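Local coordinates for protein nitroalkane oxidase (Podospora anserina, PDB 3MKH) that catalyses the FAD-dependent oxidation of nitroalkanes to aldehydes or ketones, releasing nitrite and using molecular oxygen to form hydrogen peroxide, at residues A92-F97 and G278-G283; S20-L25 and V82-S87; L284-F289 and A326-T331. All coordinates share one frame; numbering follows the deposited sequence.

Contact 1 of 3, residues A92-F97 and G278-G283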
loop_
_atom_site.group_PDB
_atom_site.type_symbol
_atom_site.label_atom_id
_atom_site.label_comp_id
_atom_site.label_asym_id
_atom_site.label_seq_id
_atom_site.Cartn_x
_atom_site.Cartn_y
_atom_site.Cartn_z
ATOM N N ALA A 92 28.523 4.982 -11.279
ATOM C CA ALA A 92 29.372 5.639 -12.265
ATOM C C ALA A 92 28.517 6.455 -13.230
ATOM O O ALA A 92 28.942 7.508 -13.708
ATOM C CB ALA A 92 30.218 4.622 -13.021
ATOM N N ALA A 93 27.303 5.988 -13.499
ATOM C CA ALA A 93 26.385 6.762 -14.342
ATOM C C ALA A 93 26.064 8.126 -13.728
ATOM O O ALA A 93 26.058 9.146 -14.421
ATOM C CB ALA A 93 25.097 5.986 -14.599
ATOM N N LEU A 94 25.782 8.147 -12.429
ATOM C CA LEU A 94 25.306 9.375 -11.805
ATOM C C LEU A 94 26.365 10.482 -11.868
ATOM O O LEU A 94 26.040 11.659 -12.048
ATOM C CB LEU A 94 24.875 9.115 -10.355
ATOM C CG LEU A 94 24.243 10.337 -9.675
ATOM C CD1 LEU A 94 23.093 10.861 -10.521
ATOM C CD2 LEU A 94 23.773 9.993 -8.273
ATOM N N THR A 95 27.636 10.110 -11.728
ATOM C CA THR A 95 28.705 11.111 -11.815
ATOM C C THR A 95 28.659 11.828 -13.163
ATOM O O THR A 95 28.764 13.059 -13.235
ATOM C CB THR A 95 30.078 10.480 -11.566
ATOM O OG1 THR A 95 30.127 10.034 -10.208
ATOM C CG2 THR A 95 31.200 11.489 -11.784
ATOM N N ILE A 96 28.465 11.053 -14.222
ATOM C CA ILE A 96 28.304 11.616 -15.550
ATOM C C ILE A 96 27.045 12.463 -15.661
ATOM O O ILE A 96 27.101 13.600 -16.114
ATOM C CB ILE A 96 28.314 10.515 -16.621
ATOM C CG1 ILE A 96 29.658 9.798 -16.602
ATOM C CG2 ILE A 96 28.052 11.103 -17.997
ATOM C CD1 ILE A 96 29.705 8.539 -17.451
ATOM N N PHE A 97 25.904 11.921 -15.256
ATOM C CA PHE A 97 24.654 12.677 -15.348
ATOM C C PHE A 97 24.680 13.957 -14.513
ATOM O O PHE A 97 24.057 14.964 -14.869
ATOM C CB PHE A 97 23.459 11.798 -14.947
ATOM C CG PHE A 97 23.313 10.564 -15.792
ATOM C CD1 PHE A 97 23.768 10.558 -17.106
ATOM C CD2 PHE A 97 22.725 9.415 -15.284
ATOM C CE1 PHE A 97 23.641 9.430 -17.900
ATOM C CE2 PHE A 97 22.590 8.285 -16.064
ATOM C CZ PHE A 97 23.049 8.287 -17.381
ATOM N N GLY A 278 12.754 9.793 -13.212
ATOM C CA GLY A 278 11.774 8.804 -13.633
ATOM C C GLY A 278 12.495 7.670 -14.344
ATOM O O GLY A 278 12.352 6.481 -14.015
ATOM N N ALA A 279 13.346 8.047 -15.286
ATOM C CA ALA A 279 14.055 7.057 -16.069
ATOM C C ALA A 279 15.044 6.243 -15.222
ATOM O O ALA A 279 15.245 5.052 -15.485
ATOM C CB ALA A 279 14.739 7.698 -17.265
ATOM N N MET A 280 15.653 6.862 -14.210
ATOM C CA MET A 280 16.528 6.097 -13.293
ATOM C C MET A 280 15.717 5.040 -12.562
ATOM O O MET A 280 16.175 3.904 -12.348
ATOM C CB MET A 280 17.186 7.008 -12.251
ATOM C CG MET A 280 18.033 8.117 -12.833
ATOM S SD MET A 280 18.683 9.173 -11.517
ATOM C CE MET A 280 19.782 10.188 -12.480
ATOM N N GLY A 281 14.527 5.437 -12.135
ATOM C CA GLY A 281 13.593 4.515 -11.512
ATOM C C GLY A 281 13.276 3.323 -12.405
ATOM O O GLY A 281 13.336 2.165 -11.961
ATOM N N VAL A 282 12.935 3.601 -13.662
ATOM C CA VAL A 282 12.636 2.544 -14.625
ATOM C C VAL A 282 13.815 1.596 -14.787
ATOM O O VAL A 282 13.643 0.377 -14.851
ATOM C CB VAL A 282 12.257 3.118 -16.025
ATOM C CG1 VAL A 282 11.986 1.983 -17.019
ATOM C CG2 VAL A 282 11.054 4.063 -15.920
ATOM N N GLY A 283 15.019 2.159 -14.862
ATOM C CA GLY A 283 16.218 1.353 -15.038
ATOM C C GLY A 283 16.460 0.392 -13.882
ATOM O O GLY A 283 16.812 -0.771 -14.088
#
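Leu94 and Met280 mark the nearest approach of two helical segments, with their CA atoms still 9.5 Å apart. Residues 92-97 and 278-283 are both regular helix, and each belongs to a longer helix that runs on in both directions. Their backbones do not touch. The gap is bridged by three side chains.

Met280 does the reaching. Its CB points at the other helix, and beyond CG the chain is fully stretched (chi2 177°, chi3 172°). This carries the terminal methyl, CE, across to the opposite helix. CE makes both contacts. It lies 3.9 Å from CD1 of Leu94 and 4.1 Å from CD2 of Phe97. The Leu94 side chain stands roughly at right angles to Met280, and one branch of its fork does the touching. The CA-CB bond of Phe97 points toward 278-283. Its side chain and that of Met280 slide past each other in opposite directions. The methyl meets the Phe97 ring obliquely. One face of that ring also lies over the carbonyl of its own helix, with Ala93 O 3.3 Å above the ring plane and offset toward the rim. No hydrogen bond crosses between the segments; the contact is purely apolar and small, burying 91 Å².

Leu94 also touches the bound FAD, so the contact borders the cofactor pocket. Met280 packs against Phe398, which belongs to the FAD-binding site. The arrangement joins the N-terminal helical domain of the acyl-CoA dehydrogenase fold to its C-terminal helical domain. Helix 75-88 contributes Val82 and Tyr86 against Met280, helix 9-33 places Leu26 against Ala93, and helix 311-340 meets Ala279 with Thr331, and Val282 with Ala327, Arg328 and Thr331.

Contact 2 of 3, residues S20-L25 and V82-S87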
loop_
_atom_site.group_PDB
_atom_site.type_symbol
_atom_site.label_atom_id
_atom_site.label_comp_id
_atom_site.label_asym_id
_atom_site.label_seq_id
_atom_site.Cartn_x
_atom_site.Cartn_y
_atom_site.Cartn_z
ATOM N N SER A 20 25.767 -0.032 -25.506
ATOM C CA SER A 20 27.207 -0.141 -25.728
ATOM C C SER A 20 28.025 0.698 -24.728
ATOM O O SER A 20 29.029 0.240 -24.171
ATOM C CB SER A 20 27.537 0.256 -27.179
ATOM O OG SER A 20 28.915 0.105 -27.456
ATOM N N LEU A 21 27.594 1.933 -24.495
ATOM C CA LEU A 21 28.264 2.788 -23.521
ATOM C C LEU A 21 28.264 2.180 -22.118
ATOM O O LEU A 21 29.301 2.130 -21.424
ATOM C CB LEU A 21 27.571 4.140 -23.462
ATOM C CG LEU A 21 28.408 5.112 -22.632
ATOM C CD1 LEU A 21 29.284 5.929 -23.573
ATOM C CD2 LEU A 21 27.539 6.005 -21.773
ATOM N N ALA A 22 27.091 1.724 -21.692
ATOM C CA ALA A 22 26.950 1.159 -20.350
ATOM C C ALA A 22 27.849 -0.049 -20.205
ATOM O O ALA A 22 28.586 -0.175 -19.226
ATOM C CB ALA A 22 25.501 0.786 -20.074
ATOM N N ARG A 23 27.809 -0.933 -21.197
ATOM C CA ARG A 23 28.613 -2.152 -21.153
ATOM C C ARG A 23 30.124 -1.875 -21.243
ATOM O O ARG A 23 30.917 -2.507 -20.548
ATOM C CB ARG A 23 28.164 -3.122 -22.252
ATOM C CG ARG A 23 29.152 -4.230 -22.572
ATOM C CD ARG A 23 29.081 -5.371 -21.571
ATOM N NE ARG A 23 27.798 -6.070 -21.625
ATOM C CZ ARG A 23 27.428 -6.867 -22.623
ATOM N NH1 ARG A 23 28.247 -7.057 -23.656
ATOM N NH2 ARG A 23 26.239 -7.471 -22.595
ATOM N N ASN A 24 30.521 -0.923 -22.085
ATOM C CA ASN A 24 31.947 -0.680 -22.322
ATOM C C ASN A 24 32.612 0.244 -21.326
ATOM O O ASN A 24 33.793 0.099 -21.059
ATOM C CB ASN A 24 32.186 -0.125 -23.726
ATOM C CG ASN A 24 31.965 -1.162 -24.797
ATOM O OD1 ASN A 24 32.087 -2.363 -24.554
ATOM N ND2 ASN A 24 31.654 -0.710 -25.993
ATOM N N LEU A 25 31.868 1.223 -20.825
ATOM C CA LEU A 25 32.439 2.240 -19.939
ATOM C C LEU A 25 32.023 2.035 -18.482
ATOM O O LEU A 25 32.873 1.982 -17.581
ATOM C CB LEU A 25 32.071 3.636 -20.422
ATOM C CG LEU A 25 32.984 4.209 -21.510
ATOM C CD1 LEU A 25 33.495 3.118 -22.421
ATOM C CD2 LEU A 25 32.279 5.277 -22.310
ATOM N N VAL A 82 19.450 7.160 -19.927
ATOM C CA VAL A 82 19.495 7.060 -18.467
ATOM C C VAL A 82 18.939 5.722 -17.944
ATOM O O VAL A 82 19.507 5.125 -17.021
ATOM C CB VAL A 82 18.768 8.251 -17.800
ATOM C CG1 VAL A 82 18.614 8.017 -16.318
ATOM C CG2 VAL A 82 19.544 9.544 -18.050
ATOM N N GLU A 83 17.840 5.253 -18.535
ATOM C CA GLU A 83 17.252 3.979 -18.128
ATOM C C GLU A 83 18.263 2.848 -18.327
ATOM O O GLU A 83 18.495 2.030 -17.427
ATOM C CB GLU A 83 15.937 3.671 -18.898
ATOM C CG GLU A 83 15.406 2.244 -18.623
ATOM C CD GLU A 83 14.278 1.785 -19.566
ATOM O OE1 GLU A 83 13.682 2.636 -20.258
ATOM O OE2 GLU A 83 13.996 0.559 -19.613
ATOM N N GLU A 84 18.862 2.798 -19.512
ATOM C CA GLU A 84 19.834 1.766 -19.795
ATOM C C GLU A 84 21.028 1.842 -18.823
ATOM O O GLU A 84 21.445 0.826 -18.265
ATOM C CB GLU A 84 20.302 1.857 -21.258
ATOM C CG GLU A 84 21.402 0.841 -21.620
ATOM C CD GLU A 84 20.967 -0.618 -21.427
ATOM O OE1 GLU A 84 19.747 -0.918 -21.450
ATOM O OE2 GLU A 84 21.856 -1.467 -21.260
ATOM N N CYS A 85 21.578 3.038 -18.621
ATOM C CA CYS A 85 22.746 3.173 -17.746
ATOM C C CYS A 85 22.445 2.747 -16.317
ATOM O O CYS A 85 23.240 2.028 -15.700
ATOM C CB CYS A 85 23.309 4.595 -17.770
ATOM S SG CYS A 85 24.053 5.011 -19.338
ATOM N N TYR A 86 21.296 3.166 -15.800
ATOM C CA TYR A 86 20.898 2.785 -14.456
ATOM C C TYR A 86 20.570 1.306 -14.293
ATOM O O TYR A 86 20.696 0.756 -13.195
ATOM C CB TYR A 86 19.755 3.667 -13.921
ATOM C CG TYR A 86 20.256 4.648 -12.900
ATOM C CD1 TYR A 86 21.210 5.596 -13.253
ATOM C CD2 TYR A 86 19.830 4.601 -11.581
ATOM C CE1 TYR A 86 21.709 6.487 -12.337
ATOM C CE2 TYR A 86 20.340 5.501 -10.635
ATOM C CZ TYR A 86 21.275 6.438 -11.036
ATOM O OH TYR A 86 21.795 7.349 -10.150
ATOM N N SER A 87 20.165 0.652 -15.372
ATOM C CA SER A 87 19.897 -0.769 -15.282
ATOM C C SER A 87 21.214 -1.531 -15.159
ATOM O O SER A 87 21.223 -2.709 -14.821
ATOM C CB SER A 87 19.112 -1.263 -16.507
ATOM O OG SER A 87 19.963 -1.426 -17.638
#
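Ala22 and Cys85 are the residues of closest backbone approach, with CA atoms 5.3 Å apart. The two short helical segments run in nearly the same direction, at 30°, and their axes come within 9.0 Å.

The contacts between them are apolar and loose. Ala22 points its methyl at the other helix, where CB lies 4.3 Å from CA of Cys85 and 4.4 Å from CG of Glu84. The small methyl thus rests on the opposite backbone and on the aliphatic part of a glutamate. Beside it, CD2 of Leu21 comes 4.4 Å from SG of Cys85. Helices 9-33 and 75-88 pack here within the N-terminal helical domain of the acyl-CoA dehydrogenase fold, away from the FAD site.

No hydrogen bond crosses between the segments, so the polar bonds are made within each helix or outside the pair. Glu84 bends at CG (chi2 60°), and OE1 forms a salt bridge with NH2 of Arg286 on helix 262-298. Ser87 OG donates to Glu84 O at 2.8 Å, tilted 22° from the carbonyl plane. On the other segment, a wider pi-type turn spans 22-25.

Contact 3 of 3, residues L284-F289 and A326-T331; sequences LMRAAF and AARALT
Met285 and Arg286 of helix 262-298 meet Ala327 and Arg328 of helix 311-340. These are two long helices of the C-terminal helical bundle that is characteristic of the acyl-CoA dehydrogenase fold. The contact is buried. The backbones stay apart, with CA of Met285 and CA of Ala327 9.0 Å from each other.

Along 326-331, Ala327 is the first residue to touch 284-289. Its CB points across and lies 4.1 Å from SD of Met285. The sulfur is put there by the first two torsions of the methionine: CG stands beside the backbone N (chi1 -66°), and the chain then runs nearly straight (chi2 172°). The bend at chi3 only turns the terminal CE.

Arg328 comes next. Its chain is extended through CG and CD, then turns at chi3, which brings NH2 within 4.1 Å of NE of Arg286. The two guanidinium groups approach edge to edge, near each other's plane, with planes 36° apart. They are gathered around one carboxylate oxygen, OE2 of Glu83 on helix 75-88, which forms salt bridges with Arg286 NE and Arg328 NH2. The shared negative charge probably offsets the closeness of the two cations. The Arg286 group also makes a cation-pi contact with Trp422 of the second subunit, and further along the segment Ala329 packs on Ala329 of that same neighbouring chain.

Thr331 closes the segment on its own helix. Its side-chain hydroxyl turns back by one helical turn and donates from above the carbonyl plane of Ala327. Ala327 O thus accepts two bonds on opposite faces of its plane, from Thr331 OG1 at 3.0 Å and from Thr331 N at 2.9 Å.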
loop_
_atom_site.group_PDB
_atom_site.type_symbol
_atom_site.label_atom_id
_atom_site.label_comp_id
_atom_site.label_asym_id
_atom_site.label_seq_id
_atom_site.Cartn_x
_atom_site.Cartn_y
_atom_site.Cartn_z
ATOM N N LEU A 284 16.300 0.876 -12.654
ATOM C CA LEU A 284 16.480 -0.010 -11.504
ATOM C C LEU A 284 15.391 -1.081 -11.464
ATOM O O LEU A 284 15.655 -2.212 -11.082
ATOM C CB LEU A 284 16.461 0.771 -10.191
ATOM C CG LEU A 284 17.573 1.775 -9.945
ATOM C CD1 LEU A 284 17.355 2.467 -8.591
ATOM C CD2 LEU A 284 18.952 1.089 -10.009
ATOM N N MET A 285 14.167 -0.708 -11.835
ATOM C CA MET A 285 13.055 -1.658 -11.823
ATOM C C MET A 285 13.298 -2.758 -12.838
ATOM O O MET A 285 13.137 -3.942 -12.540
ATOM C CB MET A 285 11.727 -0.944 -12.093
ATOM C CG MET A 285 11.360 0.028 -10.966
ATOM S SD MET A 285 9.938 1.086 -11.309
ATOM C CE MET A 285 8.614 -0.119 -11.170
ATOM N N ARG A 286 13.701 -2.356 -14.036
ATOM C CA ARG A 286 14.098 -3.306 -15.071
ATOM C C ARG A 286 15.212 -4.225 -14.559
ATOM O O ARG A 286 15.140 -5.444 -14.699
ATOM C CB ARG A 286 14.555 -2.545 -16.333
ATOM C CG ARG A 286 15.282 -3.417 -17.331
ATOM C CD ARG A 286 14.909 -3.044 -18.761
ATOM N NE ARG A 286 15.472 -1.780 -19.251
ATOM C CZ ARG A 286 16.710 -1.648 -19.711
ATOM N NH1 ARG A 286 17.542 -2.686 -19.691
ATOM N NH2 ARG A 286 17.124 -0.480 -20.188
ATOM N N ALA A 287 16.246 -3.647 -13.950
ATOM C CA ALA A 287 17.342 -4.478 -13.437
ATOM C C ALA A 287 16.860 -5.459 -12.360
ATOM O O ALA A 287 17.279 -6.605 -12.336
ATOM C CB ALA A 287 18.498 -3.614 -12.889
ATOM N N ALA A 288 15.996 -4.996 -11.464
ATOM C CA ALA A 288 15.502 -5.857 -10.394
ATOM C C ALA A 288 14.643 -6.979 -10.976
ATOM O O ALA A 288 14.791 -8.153 -10.607
ATOM C CB ALA A 288 14.713 -5.040 -9.368
ATOM N N PHE A 289 13.751 -6.618 -11.895
ATOM C CA PHE A 289 12.919 -7.619 -12.559
ATOM C C PHE A 289 13.784 -8.651 -13.290
ATOM O O PHE A 289 13.582 -9.854 -13.145
ATOM C CB PHE A 289 11.951 -6.966 -13.545
ATOM C CG PHE A 289 11.127 -7.959 -14.309
ATOM C CD1 PHE A 289 9.909 -8.404 -13.805
ATOM C CD2 PHE A 289 11.580 -8.473 -15.511
ATOM C CE1 PHE A 289 9.146 -9.339 -14.506
ATOM C CE2 PHE A 289 10.835 -9.403 -16.215
ATOM C CZ PHE A 289 9.610 -9.838 -15.709
ATOM N N ALA A 326 4.134 0.872 -16.384
ATOM C CA ALA A 326 3.512 2.164 -16.058
ATOM C C ALA A 326 4.543 3.272 -15.876
ATOM O O ALA A 326 4.355 4.393 -16.356
ATOM C CB ALA A 326 2.670 2.045 -14.797
ATOM N N ALA A 327 5.616 2.967 -15.145
ATOM C CA ALA A 327 6.683 3.940 -14.886
ATOM C C ALA A 327 7.321 4.477 -16.177
ATOM O O ALA A 327 7.511 5.694 -16.325
ATOM C CB ALA A 327 7.781 3.323 -13.958
ATOM N N ARG A 328 7.669 3.577 -17.093
ATOM C CA ARG A 328 8.295 4.006 -18.355
ATOM C C ARG A 328 7.323 4.833 -19.197
ATOM O O ARG A 328 7.693 5.860 -19.745
ATOM C CB ARG A 328 8.838 2.833 -19.195
ATOM C CG ARG A 328 9.701 3.324 -20.357
ATOM C CD ARG A 328 10.139 2.201 -21.298
ATOM N NE ARG A 328 11.022 1.253 -20.635
ATOM C CZ ARG A 328 10.666 0.024 -20.277
ATOM N NH1 ARG A 328 9.427 -0.415 -20.513
ATOM N NH2 ARG A 328 11.549 -0.766 -19.675
ATOM N N ALA A 329 6.079 4.368 -19.288
ATOM C CA ALA A 329 5.034 5.064 -20.038
ATOM C C ALA A 329 4.860 6.491 -19.524
ATOM O O ALA A 329 4.815 7.446 -20.312
ATOM C CB ALA A 329 3.714 4.280 -19.941
ATOM N N LEU A 330 4.772 6.631 -18.196
ATOM C CA LEU A 330 4.645 7.936 -17.557
ATOM C C LEU A 330 5.889 8.796 -17.794
ATOM O O LEU A 330 5.780 9.978 -18.127
ATOM C CB LEU A 330 4.376 7.794 -16.044
ATOM C CG LEU A 330 4.300 9.146 -15.315
ATOM C CD1 LEU A 330 3.243 10.021 -15.947
ATOM C CD2 LEU A 330 4.016 8.981 -13.825
ATOM N N THR A 331 7.072 8.204 -17.619
ATOM C CA THR A 331 8.308 8.948 -17.849
ATOM C C THR A 331 8.370 9.487 -19.290
ATOM O O THR A 331 8.754 10.633 -19.514
ATOM C CB THR A 331 9.560 8.098 -17.547
ATOM O OG1 THR A 331 9.616 7.828 -16.143
ATOM C CG2 THR A 331 10.823 8.843 -17.949
#

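Overall arrangement
From the N terminus, contact 2 closes first, bringing helix 75-88 back onto helix 9-33 within the N-terminal domain. The chain then turns into helix 90-109, where contact 1 opens. Its loop takes in the strands of the middle beta domain and closes at helix 262-298. Contact 3 starts further along that same helix and closes a loop of 36 residues, mostly the facing ends of helices 262-298 and 311-340. The three loops follow one another in series, neither nesting nor crossing. In space they adjoin: the centres of contacts 1 and 2 are about 9 Å apart, and those of contacts 2 and 3 about 15 Å. Together they tie the N-terminal helices to the C-terminal bundle.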